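Local coordinates for protein 2-hydroxyisobutanoyl-CoA mutase large subunit (Aquincola tertiaricarbonis, PDB 4R3U) that works with a small cobalamin-binding subunit to interconvert 2-hydroxyisobutyryl-CoA and (S)-3-hydroxybutyryl-CoA, at residues M135-D140 against I556-K561; G146-E151 against N499-R504; V153-L158 against E162-D167; S507-V512 against G550-D555. One frame throughout, in Å; residues are numbered along the deposited sequence.

Contact 1. Residues M135-D140 against I556-K561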
loop_
_atom_site.group_PDB
_atom_site.type_symbol
_atom_site.label_atom_id
_atom_site.label_comp_id
_atom_site.label_asym_id
_atom_site.label_seq_id
_atom_site.Cartn_x
_atom_site.Cartn_y
_atom_site.Cartn_z
ATOM N N MET A 135 -0.847 -23.540 26.261
ATOM C CA MET A 135 -0.803 -24.981 26.472
ATOM C C MET A 135 -1.409 -25.451 27.808
ATOM O O MET A 135 -1.464 -26.648 28.056
ATOM C CB MET A 135 0.641 -25.505 26.251
ATOM C CG MET A 135 1.187 -25.248 24.859
ATOM S SD MET A 135 0.051 -25.653 23.510
ATOM C CE MET A 135 0.203 -27.473 23.353
ATOM N N GLY A 136 -1.853 -24.509 28.633
ATOM C CA GLY A 136 -2.516 -24.789 29.904
ATOM C C GLY A 136 -1.633 -24.993 31.115
ATOM O O GLY A 136 -2.090 -25.527 32.130
ATOM N N TYR A 137 -0.375 -24.556 31.029
ATOM C CA TYR A 137 0.600 -24.717 32.102
ATOM C C TYR A 137 0.849 -23.445 32.863
ATOM O O TYR A 137 0.813 -22.341 32.297
ATOM C CB TYR A 137 1.958 -25.203 31.553
ATOM C CG TYR A 137 1.934 -26.546 30.859
ATOM C CD1 TYR A 137 1.776 -27.722 31.582
ATOM C CD2 TYR A 137 2.160 -26.647 29.487
ATOM C CE1 TYR A 137 1.785 -28.966 30.951
ATOM C CE2 TYR A 137 2.143 -27.879 28.841
ATOM C CZ TYR A 137 1.977 -29.041 29.579
ATOM O OH TYR A 137 1.993 -30.264 28.947
ATOM N N ASP A 138 1.170 -23.605 34.152
ATOM C CA ASP A 138 1.596 -22.488 34.980
ATOM C C ASP A 138 3.059 -22.232 34.620
ATOM O O ASP A 138 3.740 -23.139 34.139
ATOM C CB ASP A 138 1.481 -22.844 36.469
ATOM C CG ASP A 138 0.079 -22.867 36.993
ATOM O OD1 ASP A 138 -0.820 -22.335 36.304
ATOM O OD2 ASP A 138 -0.129 -23.421 38.092
ATOM N N SER A 139 3.540 -21.013 34.870
ATOM C CA SER A 139 4.914 -20.594 34.588
ATOM C C SER A 139 6.050 -21.451 35.207
ATOM O O SER A 139 7.143 -21.496 34.641
ATOM C CB SER A 139 5.077 -19.129 34.943
ATOM O OG SER A 139 4.118 -18.392 34.206
ATOM N N ASP A 140 5.782 -22.143 36.334
ATOM C CA ASP A 140 6.768 -22.975 37.042
ATOM C C ASP A 140 6.678 -24.467 36.735
ATOM O O ASP A 140 7.417 -25.264 37.331
ATOM C CB ASP A 140 6.736 -22.712 38.561
ATOM C CG ASP A 140 5.420 -23.002 39.260
ATOM O OD1 ASP A 140 4.373 -23.072 38.562
ATOM O OD2 ASP A 140 5.428 -23.123 40.507
ATOM N N ILE A 556 -6.586 -26.026 37.622
ATOM C CA ILE A 556 -7.802 -26.307 36.856
ATOM C C ILE A 556 -7.534 -27.308 35.737
ATOM O O ILE A 556 -8.241 -28.325 35.655
ATOM C CB ILE A 556 -8.500 -24.987 36.370
ATOM C CG1 ILE A 556 -8.842 -24.052 37.582
ATOM C CG2 ILE A 556 -9.764 -25.284 35.558
ATOM C CD1 ILE A 556 -9.093 -22.571 37.233
ATOM N N VAL A 557 -6.516 -27.019 34.885
ATOM C CA VAL A 557 -6.096 -27.848 33.743
ATOM C C VAL A 557 -5.675 -29.263 34.172
ATOM O O VAL A 557 -6.156 -30.245 33.586
ATOM C CB VAL A 557 -5.036 -27.136 32.853
ATOM C CG1 VAL A 557 -4.235 -28.117 31.990
ATOM C CG2 VAL A 557 -5.674 -26.041 31.997
ATOM N N GLU A 558 -4.787 -29.364 35.193
ATOM C CA GLU A 558 -4.278 -30.657 35.682
ATOM C C GLU A 558 -5.336 -31.533 36.267
ATOM O O GLU A 558 -5.354 -32.728 35.962
ATOM C CB GLU A 558 -3.100 -30.495 36.637
ATOM C CG GLU A 558 -1.843 -29.995 35.950
ATOM C CD GLU A 558 -1.377 -30.765 34.728
ATOM O OE1 GLU A 558 -1.080 -31.978 34.858
ATOM O OE2 GLU A 558 -1.286 -30.141 33.644
ATOM N N LYS A 559 -6.243 -30.949 37.086
ATOM C CA LYS A 559 -7.360 -31.664 37.705
ATOM C C LYS A 559 -8.224 -32.367 36.630
ATOM O O LYS A 559 -8.564 -33.541 36.784
ATOM C CB LYS A 559 -8.205 -30.689 38.550
ATOM C CG LYS A 559 -9.226 -31.365 39.434
ATOM C CD LYS A 559 -8.559 -32.053 40.606
ATOM C CE LYS A 559 -9.529 -32.791 41.486
ATOM N NZ LYS A 559 -8.838 -33.371 42.670
ATOM N N LEU A 560 -8.535 -31.647 35.522
ATOM C CA LEU A 560 -9.360 -32.161 34.425
ATOM C C LEU A 560 -8.678 -33.212 33.543
ATOM O O LEU A 560 -9.381 -34.051 32.968
ATOM C CB LEU A 560 -10.060 -31.048 33.626
ATOM C CG LEU A 560 -11.008 -30.123 34.415
ATOM C CD1 LEU A 560 -11.659 -29.106 33.492
ATOM C CD2 LEU A 560 -12.113 -30.910 35.149
ATOM N N LYS A 561 -7.316 -33.212 33.489
ATOM C CA LYS A 561 -6.525 -34.216 32.760
ATOM C C LYS A 561 -6.725 -35.627 33.377
ATOM O O LYS A 561 -6.707 -36.619 32.651
ATOM C CB LYS A 561 -5.037 -33.865 32.778
ATOM C CG LYS A 561 -4.622 -32.889 31.695
ATOM C CD LYS A 561 -3.170 -32.504 31.889
ATOM C CE LYS A 561 -2.661 -31.612 30.789
ATOM N NZ LYS A 561 -1.327 -31.048 31.120
HETATM O O HOH W 1 -1.428 -28.732 29.661
#

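Contact 2. Residues G146-E151 against N499-R504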
loop_
_atom_site.group_PDB
_atom_site.type_symbol
_atom_site.label_atom_id
_atom_site.label_comp_id
_atom_site.label_asym_id
_atom_site.label_seq_id
_atom_site.Cartn_x
_atom_site.Cartn_y
_atom_site.Cartn_z
ATOM N N GLY A 146 12.153 -21.860 30.198
ATOM C CA GLY A 146 12.641 -21.036 29.091
ATOM C C GLY A 146 11.585 -20.453 28.165
ATOM O O GLY A 146 11.926 -19.825 27.169
ATOM N N GLU A 147 10.291 -20.640 28.475
ATOM C CA GLU A 147 9.195 -20.184 27.618
ATOM C C GLU A 147 8.282 -19.149 28.272
ATOM O O GLU A 147 7.363 -18.662 27.606
ATOM C CB GLU A 147 8.373 -21.385 27.097
ATOM C CG GLU A 147 9.193 -22.415 26.337
ATOM C CD GLU A 147 8.539 -23.075 25.144
ATOM O OE1 GLU A 147 8.810 -24.276 24.918
ATOM O OE2 GLU A 147 7.799 -22.384 24.410
ATOM N N VAL A 148 8.539 -18.788 29.551
ATOM C CA VAL A 148 7.680 -17.822 30.278
ATOM C C VAL A 148 7.803 -16.391 29.720
ATOM O O VAL A 148 8.910 -15.853 29.692
ATOM C CB VAL A 148 7.889 -17.847 31.820
ATOM C CG1 VAL A 148 6.793 -17.045 32.516
ATOM C CG2 VAL A 148 7.937 -19.275 32.348
ATOM N N GLY A 149 6.670 -15.810 29.303
ATOM C CA GLY A 149 6.557 -14.454 28.777
ATOM C C GLY A 149 7.366 -14.157 27.534
ATOM O O GLY A 149 7.539 -12.987 27.170
ATOM N N ARG A 150 7.875 -15.218 26.872
ATOM C CA ARG A 150 8.708 -15.112 25.677
ATOM C C ARG A 150 7.931 -14.753 24.386
ATOM O O ARG A 150 8.210 -13.722 23.779
ATOM C CB ARG A 150 9.534 -16.392 25.525
ATOM C CG ARG A 150 10.541 -16.332 24.397
ATOM C CD ARG A 150 11.435 -17.558 24.324
ATOM N NE ARG A 150 12.317 -17.720 25.481
ATOM C CZ ARG A 150 13.445 -17.047 25.720
ATOM N NH1 ARG A 150 13.881 -16.139 24.860
ATOM N NH2 ARG A 150 14.150 -17.298 26.817
ATOM N N GLU A 151 6.950 -15.599 23.987
ATOM C CA GLU A 151 6.148 -15.446 22.756
ATOM C C GLU A 151 4.820 -14.685 22.920
ATOM O O GLU A 151 4.130 -14.410 21.934
ATOM C CB GLU A 151 5.924 -16.827 22.109
ATOM C CG GLU A 151 7.204 -17.513 21.646
ATOM C CD GLU A 151 6.982 -18.539 20.561
ATOM O OE1 GLU A 151 6.499 -19.652 20.872
ATOM O OE2 GLU A 151 7.282 -18.224 19.388
ATOM N N ASN A 499 15.050 -11.205 30.867
ATOM C CA ASN A 499 15.410 -12.441 31.567
ATOM C C ASN A 499 14.944 -12.565 33.046
ATOM O O ASN A 499 15.163 -13.608 33.672
ATOM C CB ASN A 499 16.894 -12.769 31.372
ATOM C CG ASN A 499 17.232 -13.214 29.961
ATOM O OD1 ASN A 499 18.065 -12.610 29.279
ATOM N ND2 ASN A 499 16.604 -14.291 29.488
ATOM N N THR A 500 14.269 -11.532 33.583
ATOM C CA THR A 500 13.730 -11.534 34.952
ATOM C C THR A 500 12.268 -11.963 34.939
ATOM O O THR A 500 11.698 -12.163 36.015
ATOM C CB THR A 500 13.824 -10.144 35.618
ATOM O OG1 THR A 500 12.993 -9.208 34.924
ATOM C CG2 THR A 500 15.232 -9.632 35.733
ATOM N N THR A 501 11.661 -12.085 33.732
ATOM C CA THR A 501 10.253 -12.471 33.517
ATOM C C THR A 501 9.904 -13.727 34.320
ATOM O O THR A 501 8.975 -13.655 35.135
ATOM C CB THR A 501 9.951 -12.682 32.010
ATOM O OG1 THR A 501 10.220 -11.481 31.273
ATOM C CG2 THR A 501 8.534 -13.177 31.757
ATOM N N ALA A 502 10.647 -14.864 34.122
ATOM C CA ALA A 502 10.336 -16.101 34.860
ATOM C C ALA A 502 10.322 -15.890 36.385
ATOM O O ALA A 502 9.273 -16.105 36.997
ATOM C CB ALA A 502 11.261 -17.242 34.463
ATOM N N GLU A 503 11.429 -15.352 36.969
ATOM C CA GLU A 503 11.554 -15.051 38.392
ATOM C C GLU A 503 10.364 -14.207 38.904
ATOM O O GLU A 503 9.729 -14.579 39.892
ATOM C CB GLU A 503 12.903 -14.341 38.646
ATOM C CG GLU A 503 13.229 -14.036 40.108
ATOM C CD GLU A 503 12.920 -12.613 40.554
ATOM O OE1 GLU A 503 13.267 -11.664 39.811
ATOM O OE2 GLU A 503 12.338 -12.447 41.654
ATOM N N ARG A 504 10.048 -13.098 38.185
ATOM C CA ARG A 504 8.977 -12.153 38.507
ATOM C C ARG A 504 7.579 -12.808 38.505
ATOM O O ARG A 504 6.787 -12.601 39.425
ATOM C CB ARG A 504 9.026 -10.959 37.553
ATOM C CG ARG A 504 10.128 -9.948 37.876
ATOM C CD ARG A 504 9.942 -8.600 37.145
ATOM N NE ARG A 504 10.188 -8.687 35.703
ATOM C CZ ARG A 504 9.255 -8.702 34.752
ATOM N NH1 ARG A 504 7.976 -8.564 35.067
ATOM N NH2 ARG A 504 9.599 -8.826 33.473
#

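Contact 3. Residues V153-L158 against E162-D167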
loop_
_atom_site.group_PDB
_atom_site.type_symbol
_atom_site.label_atom_id
_atom_site.label_comp_id
_atom_site.label_asym_id
_atom_site.label_seq_id
_atom_site.Cartn_x
_atom_site.Cartn_y
_atom_site.Cartn_z
ATOM N N VAL A 153 2.219 -12.808 26.597
ATOM C CA VAL A 153 2.121 -12.556 28.029
ATOM C C VAL A 153 1.891 -13.873 28.813
ATOM O O VAL A 153 1.283 -14.809 28.285
ATOM C CB VAL A 153 1.078 -11.448 28.369
ATOM C CG1 VAL A 153 -0.355 -11.941 28.220
ATOM C CG2 VAL A 153 1.289 -10.883 29.769
ATOM N N ALA A 154 2.362 -13.922 30.072
ATOM C CA ALA A 154 2.150 -15.045 30.966
ATOM C C ALA A 154 0.930 -14.750 31.832
ATOM O O ALA A 154 0.871 -13.686 32.470
ATOM C CB ALA A 154 3.370 -15.246 31.844
ATOM N N ILE A 155 -0.072 -15.660 31.810
ATOM C CA ILE A 155 -1.232 -15.565 32.677
ATOM C C ILE A 155 -1.375 -16.912 33.406
ATOM O O ILE A 155 -1.579 -17.949 32.766
ATOM C CB ILE A 155 -2.565 -15.040 32.036
ATOM C CG1 ILE A 155 -2.369 -13.732 31.212
ATOM C CG2 ILE A 155 -3.686 -14.869 33.121
ATOM C CD1 ILE A 155 -2.186 -12.414 32.005
ATOM N N ASP A 156 -1.219 -16.899 34.747
ATOM C CA ASP A 156 -1.349 -18.117 35.567
ATOM C C ASP A 156 -2.515 -17.970 36.490
ATOM O O ASP A 156 -3.198 -18.945 36.752
ATOM C CB ASP A 156 -0.076 -18.420 36.397
ATOM C CG ASP A 156 1.179 -18.706 35.596
ATOM O OD1 ASP A 156 1.061 -19.084 34.431
ATOM O OD2 ASP A 156 2.275 -18.537 36.136
ATOM N N THR A 157 -2.739 -16.733 36.968
ATOM C CA THR A 157 -3.727 -16.319 37.984
ATOM C C THR A 157 -4.540 -15.059 37.557
ATOM O O THR A 157 -4.151 -14.328 36.643
ATOM C CB THR A 157 -2.974 -16.019 39.301
ATOM O OG1 THR A 157 -2.112 -14.891 39.106
ATOM C CG2 THR A 157 -2.147 -17.193 39.795
ATOM N N LEU A 158 -5.658 -14.816 38.244
ATOM C CA LEU A 158 -6.513 -13.647 38.046
ATOM C C LEU A 158 -5.702 -12.383 38.414
ATOM O O LEU A 158 -5.862 -11.339 37.767
ATOM C CB LEU A 158 -7.768 -13.785 38.912
ATOM C CG LEU A 158 -8.657 -12.561 39.163
ATOM C CD1 LEU A 158 -9.237 -12.005 37.859
ATOM C CD2 LEU A 158 -9.777 -12.931 40.120
ATOM N N GLU A 162 -5.199 -8.716 36.436
ATOM C CA GLU A 162 -5.402 -7.418 37.060
ATOM C C GLU A 162 -4.250 -6.528 36.640
ATOM O O GLU A 162 -4.496 -5.383 36.255
ATOM C CB GLU A 162 -5.473 -7.555 38.588
ATOM C CG GLU A 162 -6.712 -8.305 39.047
ATOM C CD GLU A 162 -6.755 -8.789 40.484
ATOM O OE1 GLU A 162 -5.696 -8.812 41.153
ATOM O OE2 GLU A 162 -7.853 -9.190 40.925
ATOM N N ALA A 163 -3.002 -7.085 36.620
ATOM C CA ALA A 163 -1.768 -6.408 36.173
ATOM C C ALA A 163 -1.869 -6.096 34.700
ATOM O O ALA A 163 -1.539 -4.981 34.304
ATOM C CB ALA A 163 -0.543 -7.274 36.434
ATOM N N LEU A 164 -2.383 -7.059 33.904
ATOM C CA LEU A 164 -2.587 -6.957 32.460
ATOM C C LEU A 164 -3.518 -5.830 32.041
ATOM O O LEU A 164 -3.238 -5.141 31.067
ATOM C CB LEU A 164 -3.105 -8.299 31.887
ATOM C CG LEU A 164 -3.409 -8.344 30.367
ATOM C CD1 LEU A 164 -2.147 -8.447 29.568
ATOM C CD2 LEU A 164 -4.325 -9.481 30.024
ATOM N N LEU A 165 -4.646 -5.713 32.714
ATOM C CA LEU A 165 -5.712 -4.769 32.404
ATOM C C LEU A 165 -5.791 -3.595 33.391
ATOM O O LEU A 165 -6.815 -2.922 33.471
ATOM C CB LEU A 165 -7.063 -5.535 32.286
ATOM C CG LEU A 165 -7.167 -6.506 31.087
ATOM C CD1 LEU A 165 -8.296 -7.485 31.259
ATOM C CD2 LEU A 165 -7.294 -5.742 29.740
ATOM N N ALA A 166 -4.677 -3.316 34.091
ATOM C CA ALA A 166 -4.571 -2.210 35.036
ATOM C C ALA A 166 -4.831 -0.899 34.313
ATOM O O ALA A 166 -4.328 -0.701 33.206
ATOM C CB ALA A 166 -3.190 -2.196 35.677
ATOM N N ASP A 167 -5.661 -0.029 34.921
ATOM C CA ASP A 167 -6.041 1.290 34.390
ATOM C C ASP A 167 -6.758 1.227 33.014
ATOM O O ASP A 167 -6.742 2.205 32.268
ATOM C CB ASP A 167 -4.837 2.276 34.369
ATOM C CG ASP A 167 -3.894 2.161 35.558
ATOM O OD1 ASP A 167 -4.315 2.511 36.697
ATOM O OD2 ASP A 167 -2.754 1.692 35.360
#

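Contact 4. Residues S507-V512 against G550-D555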
loop_
_atom_site.group_PDB
_atom_site.type_symbol
_atom_site.label_atom_id
_atom_site.label_comp_id
_atom_site.label_asym_id
_atom_site.label_seq_id
_atom_site.Cartn_x
_atom_site.Cartn_y
_atom_site.Cartn_z
ATOM N N SER A 507 7.132 -15.711 41.307
ATOM C CA SER A 507 6.993 -14.990 42.573
ATOM C C SER A 507 5.529 -14.730 42.890
ATOM O O SER A 507 5.098 -15.034 44.006
ATOM C CB SER A 507 7.745 -13.667 42.512
ATOM O OG SER A 507 9.142 -13.884 42.437
ATOM N N ARG A 508 4.767 -14.189 41.898
ATOM C CA ARG A 508 3.340 -13.887 42.014
ATOM C C ARG A 508 2.483 -15.141 42.090
ATOM O O ARG A 508 1.585 -15.192 42.932
ATOM C CB ARG A 508 2.873 -12.984 40.869
ATOM C CG ARG A 508 1.388 -12.600 40.934
ATOM C CD ARG A 508 1.135 -11.218 40.409
ATOM N NE ARG A 508 1.456 -11.149 38.988
ATOM C CZ ARG A 508 1.815 -10.046 38.355
ATOM N NH1 ARG A 508 2.131 -10.088 37.066
ATOM N NH2 ARG A 508 1.895 -8.898 39.007
ATOM N N THR A 509 2.746 -16.138 41.219
ATOM C CA THR A 509 2.012 -17.411 41.186
ATOM C C THR A 509 2.136 -18.125 42.533
ATOM O O THR A 509 1.115 -18.569 43.071
ATOM C CB THR A 509 2.388 -18.255 39.939
ATOM O OG1 THR A 509 1.999 -17.519 38.785
ATOM C CG2 THR A 509 1.665 -19.590 39.886
ATOM N N ARG A 510 3.381 -18.174 43.102
ATOM C CA ARG A 510 3.700 -18.803 44.398
ATOM C C ARG A 510 2.949 -18.124 45.551
ATOM O O ARG A 510 2.481 -18.812 46.474
ATOM C CB ARG A 510 5.220 -18.771 44.687
ATOM C CG ARG A 510 6.059 -19.768 43.887
ATOM C CD ARG A 510 7.493 -19.830 44.397
ATOM N NE ARG A 510 8.350 -20.628 43.517
ATOM C CZ ARG A 510 9.685 -20.657 43.575
ATOM N NH1 ARG A 510 10.336 -19.904 44.457
ATOM N NH2 ARG A 510 10.375 -21.419 42.734
ATOM N N ARG A 511 2.860 -16.773 45.491
ATOM C CA ARG A 511 2.212 -15.899 46.454
ATOM C C ARG A 511 0.706 -16.158 46.452
ATOM O O ARG A 511 0.123 -16.364 47.522
ATOM C CB ARG A 511 2.514 -14.426 46.110
ATOM C CG ARG A 511 2.158 -13.417 47.200
ATOM C CD ARG A 511 1.908 -12.014 46.663
ATOM N NE ARG A 511 1.027 -11.957 45.487
ATOM C CZ ARG A 511 -0.134 -11.310 45.441
ATOM N NH1 ARG A 511 -0.581 -10.656 46.507
ATOM N NH2 ARG A 511 -0.856 -11.313 44.330
ATOM N N VAL A 512 0.083 -16.186 45.258
ATOM C CA VAL A 512 -1.357 -16.438 45.058
ATOM C C VAL A 512 -1.746 -17.778 45.702
ATOM O O VAL A 512 -2.722 -17.827 46.467
ATOM C CB VAL A 512 -1.773 -16.324 43.557
ATOM C CG1 VAL A 512 -3.194 -16.844 43.308
ATOM C CG2 VAL A 512 -1.616 -14.885 43.047
ATOM N N GLY A 550 -8.384 -18.072 44.060
ATOM C CA GLY A 550 -6.931 -18.116 43.947
ATOM C C GLY A 550 -6.372 -19.315 43.197
ATOM O O GLY A 550 -5.165 -19.574 43.265
ATOM N N ALA A 551 -7.242 -20.054 42.462
ATOM C CA ALA A 551 -6.808 -21.200 41.658
ATOM C C ALA A 551 -6.015 -20.696 40.459
ATOM O O ALA A 551 -6.310 -19.629 39.889
ATOM C CB ALA A 551 -8.014 -21.993 41.167
ATOM N N THR A 552 -4.997 -21.465 40.082
ATOM C CA THR A 552 -4.180 -21.156 38.912
ATOM C C THR A 552 -4.760 -21.928 37.742
ATOM O O THR A 552 -5.576 -22.831 37.949
ATOM C CB THR A 552 -2.699 -21.470 39.154
ATOM O OG1 THR A 552 -2.533 -22.884 39.250
ATOM C CG2 THR A 552 -2.133 -20.775 40.385
ATOM N N MET A 553 -4.350 -21.574 36.513
ATOM C CA MET A 553 -4.784 -22.263 35.305
ATOM C C MET A 553 -4.367 -23.751 35.380
ATOM O O MET A 553 -5.172 -24.629 35.070
ATOM C CB MET A 553 -4.156 -21.585 34.078
ATOM C CG MET A 553 -4.472 -22.292 32.788
ATOM S SD MET A 553 -3.500 -21.688 31.442
ATOM C CE MET A 553 -4.363 -20.240 31.050
ATOM N N GLY A 554 -3.118 -23.982 35.804
ATOM C CA GLY A 554 -2.524 -25.296 36.019
ATOM C C GLY A 554 -3.315 -26.152 36.981
ATOM O O GLY A 554 -3.517 -27.334 36.708
ATOM N N ASP A 555 -3.803 -25.562 38.092
ATOM C CA ASP A 555 -4.630 -26.287 39.086
ATOM C C ASP A 555 -5.869 -26.884 38.394
ATOM O O ASP A 555 -6.131 -28.084 38.525
ATOM C CB ASP A 555 -5.110 -25.352 40.224
ATOM C CG ASP A 555 -4.075 -24.809 41.190
ATOM O OD1 ASP A 555 -3.114 -25.535 41.508
ATOM O OD2 ASP A 555 -4.265 -23.686 41.683
#

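Contact 1. Residues M135-D140 against I556-K561
Lys561 leaves its helix with CG turned away from the carbonyl carbon (chi1 -84°) and then runs extended, and Tyr137, whose CG is also anti to its carbonyl carbon (chi1 -61°), holds its ring at the end of that chain, the two side chains crossing at about a right angle. The loop side is set by a Schellman motif in the TIM-barrel domain: Gly136, at positive phi, ends helix 131-135 and turns the chain past helix 553-564. Lys561 NZ comes within 3.7 Å of Tyr137 CE1, approaching the ring obliquely.

The ammonium group has firmer partners than the ring. It forms a salt bridge with Glu558 OE2, 2.7 Å from NZ, met on the syn side of the carboxylate and 18° out of its plane. NZ also gives a hydrogen bond to a water 2.7 Å away, which in turn donates to Met135 O at 2.6 Å and lies over one face of the Tyr137 ring, toward its rim. With an alanine in place of Lys561, the Glu558 carboxylate would probably lose its positive mate and the water its link to the helix.

Beyond the contact, Tyr137 packs on Leu26 of the small-subunit chain, whereas Val557 also touches Ile185 of helix 183-196. Val557 supplies the other half of the contact, packing its isopropyl group on the backbone of Gly136, where there is no side chain to hold it off: Gly136 O lies 3.4 Å from Val557 CG1 and 3.6 Å from Val557 CG2.

Contact 2. Residues G146-E151 against N499-R504
The loop that carries Glu151 into the cobalamin and 5'-deoxyadenosine pockets of this TIM-barrel domain is backed, at Val148 and Gly149, by the first turn of helix 501-515. Thr501 does most of the touching. With chi1 at -59° its OG1 stands beside the backbone N, and the methyl CG2, anti to that N, points at the loop and lies 3.4 Å from Val148 O, with Gly149 CA 3.8 Å from the same CG2. A beta carbon on Gly149 would run into that methyl, and the residue's positive phi suits glycine too. The hydroxyl of Thr501 is engaged elsewhere, with Asp498 O. Beside Thr501, Val148 CB rests 4.3 Å from Ala502 CB, an apolar touch.

Each segment is braced by an arginine of its own. Arg150 NE donates to Gly146 O at 2.7 Å, nearly straight at 165° and close to the guanidinium plane, with a weak second bond from NH2; Tyr497 adds a cation-pi contact to Arg150 and a hydrogen bond from its OH to Val148 O. On the helix, Arg504 NE reaches back to Thr500 OG1 at 3.0 Å, in the plane of its guanidinium group.

Around this pairing, Arg504 makes a salt bridge to Asp109 of helix 107-119, Glu147 and Glu151 pack on Met131 of helix 131-135, and Gly149 N bonds to Asp130 OD2 just beyond strand 125-128.

Contact 3. Residues V153-L158 against E162-D167
Leu158 O accepts the backbone hydrogen bond of Glu162 N at 3.0 Å, the donor lying in the carbonyl plane at a C=O...N angle of 159°. This is an i to i+4 bond of helix 158-164, and the side chain of Glu162 follows it: CG is 3.4 Å from Leu158 O, and the chain, extended beyond CG, brings OE2 to 3.9 Å from Leu158 CG. The carboxylate's main partner lies elsewhere, for OE2 forms a salt bridge with Lys196 of helix 183-196.

Where the chain enters this helix, Thr157 stands at the N-cap, its hydroxyl capping a backbone N in the first turn. The helix belongs to the beta-alpha-beta crossover from strand 125-128 to its parallel neighbour 175-178 in the TIM barrel.

Leu164, at the far end of the helix, folds back toward the entering segment and divides its two methyls between two partners. CD1 lies 4.2 Å from Val153 CG1, a methyl placed between the backbone N and the carbonyl carbon (chi1 74°); CD2 lies 4.1 Å from Ile155 CD1, those two side chains crossing at about a right angle. Leu164 also touches Thr110 and Phe114 of helix 107-119, whereas Ile155 packs on Met189 of helix 183-196. Val153, bonded through its backbone to Asp128 and Asp130, has its side chain about 7 Å from the bound 5'-deoxyadenosine.

Contact 4. Residues S507-V512 against G550-D555
The backbones draw nearest where helix 501-515 passes the turn between helices 540-549 and 553-564, with Val512 CA 5.9 Å from Gly550 CA and Thr509 CA 7.6 Å from Thr552 CA. Val512 lays CG1 against the turn, 3.4 Å from Gly550 O and 4.0 Å from Gly550 CA. Farther along, two methyls meet, Thr509 CG2 and Thr552 CG2 being 4.0 Å apart, with the side chains crossing at about a right angle.

The turn joins two standard helix-end devices. Gly550, at whose backbone angles a beta carbon would press on the carbonyl oxygen of the residue before, closes helix 540-549 in a Schellman motif, and Thr552 opens helix 553-564 through a capping box with Asp555. Thr552 N donates to Asp555 OD2 at 2.8 Å, almost straight at 174°, though the donor stands above the carboxylate plane; Asp555 N returns the bond to Thr552 OG1 at 3.2 Å. Placing OG1 between the backbone N and the carbonyl carbon (chi1 69°) turns the Thr552 hydroxyl to the helix and leaves its methyl for Thr509. A valine in place of Thr552 would probably leave Asp555 N without its cap and Asp138 OD2, the hydroxyl's other partner, without this bond.

Outside the two segments, Thr509 OG1 is bonded to Asp156 OD2, and Arg516 NH1 is hydrogen-bonded to Gly550 O and forms a salt bridge with Asp555 OD2.

Along the chain, the first segments of contacts 1, 2 and 3 follow one another between helix 131-135 and helix 158-164, on the crossover after barrel strand 125-128, while their neighbours come from that crossover helix and from two helices late in the sequence. Contacts 2 and 4 share helix 501-515, and contacts 1 and 4 share helix 553-564. Contact 4 has its centre about 11 Å from that of contact 1 and 12 Å from that of contact 3; the centres of contacts 1 and 2 are about 17 Å apart. Asp138 and Asp156 tie contacts 1 and 3 to contact 4, so polar bonds join this loop to late helices, and it reaches the cofactor pocket through contact 2.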